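Local coordinates for KLLA0B12012p (Kluyveromyces lactis, PDB 6Y3P), which interacts directly with the mRNA decapping enzyme Dcp2 and, through this C-terminal ATP-grasp domain of the tubulin-tyrosine ligase family, probably binds ATP, at residues 80-86 / 343-348. Sequence-based numbering, arbitrary orientation.
Sequences IIRKHYL and LLEVNA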
loop_
_atom_site.group_PDB
_atom_site.type_symbol
_atom_site.label_atom_id
_atom_site.label_comp_id
_atom_site.label_asym_id
_atom_site.label_seq_id
_atom_site.Cartn_x
_atom_site.Cartn_y
_atom_site.Cartn_z
ATOM N N ILE A 80 6.826 4.358 -5.170
ATOM C CA ILE A 80 5.617 3.588 -4.847
ATOM C C ILE A 80 5.131 3.855 -3.413
ATOM O O ILE A 80 3.928 3.890 -3.204
ATOM C CB ILE A 80 5.689 2.053 -5.182
ATOM C CG1 ILE A 80 6.505 1.233 -4.150
ATOM C CG2 ILE A 80 6.199 1.816 -6.609
ATOM C CD1 ILE A 80 6.242 -0.251 -4.167
ATOM N N ILE A 81 6.030 4.082 -2.436
ATOM C CA ILE A 81 5.584 4.314 -1.044
ATOM C C ILE A 81 5.147 5.772 -0.798
ATOM O O ILE A 81 4.501 6.042 0.214
ATOM C CB ILE A 81 6.565 3.796 0.044
ATOM C CG1 ILE A 81 7.977 4.436 -0.074
ATOM C CG2 ILE A 81 6.611 2.267 0.031
ATOM C CD1 ILE A 81 8.840 4.399 1.215
ATOM N N ARG A 82 5.420 6.687 -1.740
ATOM C CA ARG A 82 4.958 8.069 -1.605
ATOM C C ARG A 82 3.779 8.268 -2.539
ATOM O O ARG A 82 3.945 8.174 -3.753
ATOM C CB ARG A 82 6.085 9.085 -1.876
ATOM C CG ARG A 82 7.184 9.098 -0.810
ATOM C CD ARG A 82 6.887 10.037 0.352
ATOM N NE ARG A 82 6.788 11.441 -0.064
ATOM C CZ ARG A 82 7.824 12.265 -0.212
ATOM N NH1 ARG A 82 9.062 11.837 0.010
ATOM N NH2 ARG A 82 7.630 13.522 -0.588
ATOM N N LYS A 83 2.582 8.523 -1.971
ATOM C CA LYS A 83 1.321 8.682 -2.713
ATOM C C LYS A 83 1.370 9.802 -3.780
ATOM O O LYS A 83 0.691 9.666 -4.795
ATOM C CB LYS A 83 0.109 8.827 -1.749
ATOM C CG LYS A 83 -1.313 8.797 -2.376
ATOM C CD LYS A 83 -1.527 7.799 -3.545
ATOM C CE LYS A 83 -2.710 8.124 -4.445
ATOM N NZ LYS A 83 -4.024 7.730 -3.840
ATOM N N HIS A 84 2.208 10.848 -3.617
ATOM C CA HIS A 84 2.302 11.866 -4.667
ATOM C C HIS A 84 3.053 11.260 -5.863
ATOM O O HIS A 84 2.570 11.304 -7.001
ATOM C CB HIS A 84 2.965 13.165 -4.157
ATOM C CG HIS A 84 3.310 14.153 -5.240
ATOM N ND1 HIS A 84 4.554 14.143 -5.861
ATOM C CD2 HIS A 84 2.568 15.153 -5.777
ATOM C CE1 HIS A 84 4.523 15.120 -6.756
ATOM N NE2 HIS A 84 3.357 15.763 -6.738
ATOM N N TYR A 85 4.176 10.608 -5.576
ATOM C CA TYR A 85 5.044 9.994 -6.567
ATOM C C TYR A 85 4.423 8.751 -7.217
ATOM O O TYR A 85 4.615 8.555 -8.419
ATOM C CB TYR A 85 6.425 9.745 -5.948
ATOM C CG TYR A 85 7.121 11.064 -5.700
ATOM C CD1 TYR A 85 7.868 11.678 -6.703
ATOM C CD2 TYR A 85 6.911 11.778 -4.518
ATOM C CE1 TYR A 85 8.442 12.935 -6.518
ATOM C CE2 TYR A 85 7.469 13.044 -4.325
ATOM C CZ TYR A 85 8.256 13.610 -5.320
ATOM O OH TYR A 85 8.870 14.832 -5.134
ATOM N N LEU A 86 3.608 7.977 -6.457
ATOM C CA LEU A 86 2.868 6.799 -6.917
ATOM C C LEU A 86 1.997 7.218 -8.091
ATOM O O LEU A 86 2.062 6.583 -9.146
ATOM C CB LEU A 86 1.984 6.204 -5.781
ATOM C CG LEU A 86 1.195 4.929 -6.098
ATOM C CD1 LEU A 86 2.129 3.729 -6.292
ATOM C CD2 LEU A 86 0.196 4.615 -4.994
ATOM N N LEU A 343 -6.690 0.914 -5.953
ATOM C CA LEU A 343 -5.486 1.095 -5.146
ATOM C C LEU A 343 -5.442 2.514 -4.591
ATOM O O LEU A 343 -5.594 3.489 -5.330
ATOM C CB LEU A 343 -4.182 0.741 -5.896
ATOM C CG LEU A 343 -2.886 0.889 -5.086
ATOM C CD1 LEU A 343 -2.812 -0.116 -3.941
ATOM C CD2 LEU A 343 -1.680 0.781 -5.983
ATOM N N LEU A 344 -5.251 2.609 -3.278
ATOM C CA LEU A 344 -5.180 3.878 -2.604
ATOM C C LEU A 344 -3.728 4.233 -2.302
ATOM O O LEU A 344 -3.301 5.341 -2.613
ATOM C CB LEU A 344 -6.051 3.842 -1.329
ATOM C CG LEU A 344 -5.980 5.054 -0.405
ATOM C CD1 LEU A 344 -6.665 6.300 -1.030
ATOM C CD2 LEU A 344 -6.580 4.720 0.955
ATOM N N GLU A 345 -2.975 3.310 -1.675
ATOM C CA GLU A 345 -1.579 3.561 -1.275
ATOM C C GLU A 345 -0.811 2.285 -1.005
ATOM O O GLU A 345 -1.392 1.201 -0.832
ATOM C CB GLU A 345 -1.519 4.457 -0.020
ATOM C CG GLU A 345 -2.110 3.803 1.223
ATOM C CD GLU A 345 -2.421 4.716 2.393
ATOM O OE1 GLU A 345 -1.892 5.850 2.418
ATOM O OE2 GLU A 345 -3.177 4.288 3.297
ATOM N N VAL A 346 0.514 2.446 -0.934
ATOM C CA VAL A 346 1.470 1.394 -0.639
ATOM C C VAL A 346 2.217 1.901 0.596
ATOM O O VAL A 346 2.730 3.010 0.596
ATOM C CB VAL A 346 2.398 1.129 -1.865
ATOM C CG1 VAL A 346 3.495 0.115 -1.546
ATOM C CG2 VAL A 346 1.596 0.702 -3.098
ATOM N N ASN A 347 2.195 1.121 1.665
ATOM C CA ASN A 347 2.856 1.453 2.923
ATOM C C ASN A 347 4.030 0.520 3.175
ATOM O O ASN A 347 3.887 -0.704 3.163
ATOM C CB ASN A 347 1.879 1.409 4.113
ATOM C CG ASN A 347 0.738 2.381 3.995
ATOM O OD1 ASN A 347 0.911 3.602 4.059
ATOM N ND2 ASN A 347 -0.451 1.855 3.797
ATOM N N ALA A 348 5.187 1.129 3.374
ATOM C CA ALA A 348 6.450 0.499 3.734
ATOM C C ALA A 348 6.371 0.280 5.232
ATOM O O ALA A 348 5.731 1.074 5.939
ATOM C CB ALA A 348 7.613 1.450 3.435
HETATM O O HOH W 1 1.832 5.175 -1.914
#
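Strand 341-347 runs past the junction of two helices, 78-81 and 83-95, separated by Arg82 alone, the N-cap of the second. Leu343 begins the contact. Its CD2 lies 4.4 Å from CD2 of Leu86, and both side chains also touch Leu307 of helix 290-313. Leu344 supplies the one direct hydrogen bond between the segments: its carbonyl O accepts from Lys83 NZ at 2.8 Å. The same ammonium group is hydrogen-bonded to Leu107 O and Gln198 OE1, so it ties the strand to two other parts of the chain. On the neighbouring strand 326-335 a single residue, Asp332, pairs with both Leu344 and Glu345, a classic beta bulge. Val346 points toward the helices and is the most covered residue. Its CG1 is 3.8 Å from Ile80 CD1, and its CG2 is 4.4 Å from Leu86 CD1. A water bridges the backbones, donating to Ile80 O (2.8 Å) and accepting from Val346 N (3.2 Å). Ile81 CA makes a CH...O contact of 3.5 Å with Val346 O. The CA-CB bond of Asn347 points away. Ala348 CB closes the contact, 3.6 Å from Ile81 CG2. The helix junction thus lines the strand edge opposite strand 326-335, in the antiparallel sheet of the ATP-grasp fold.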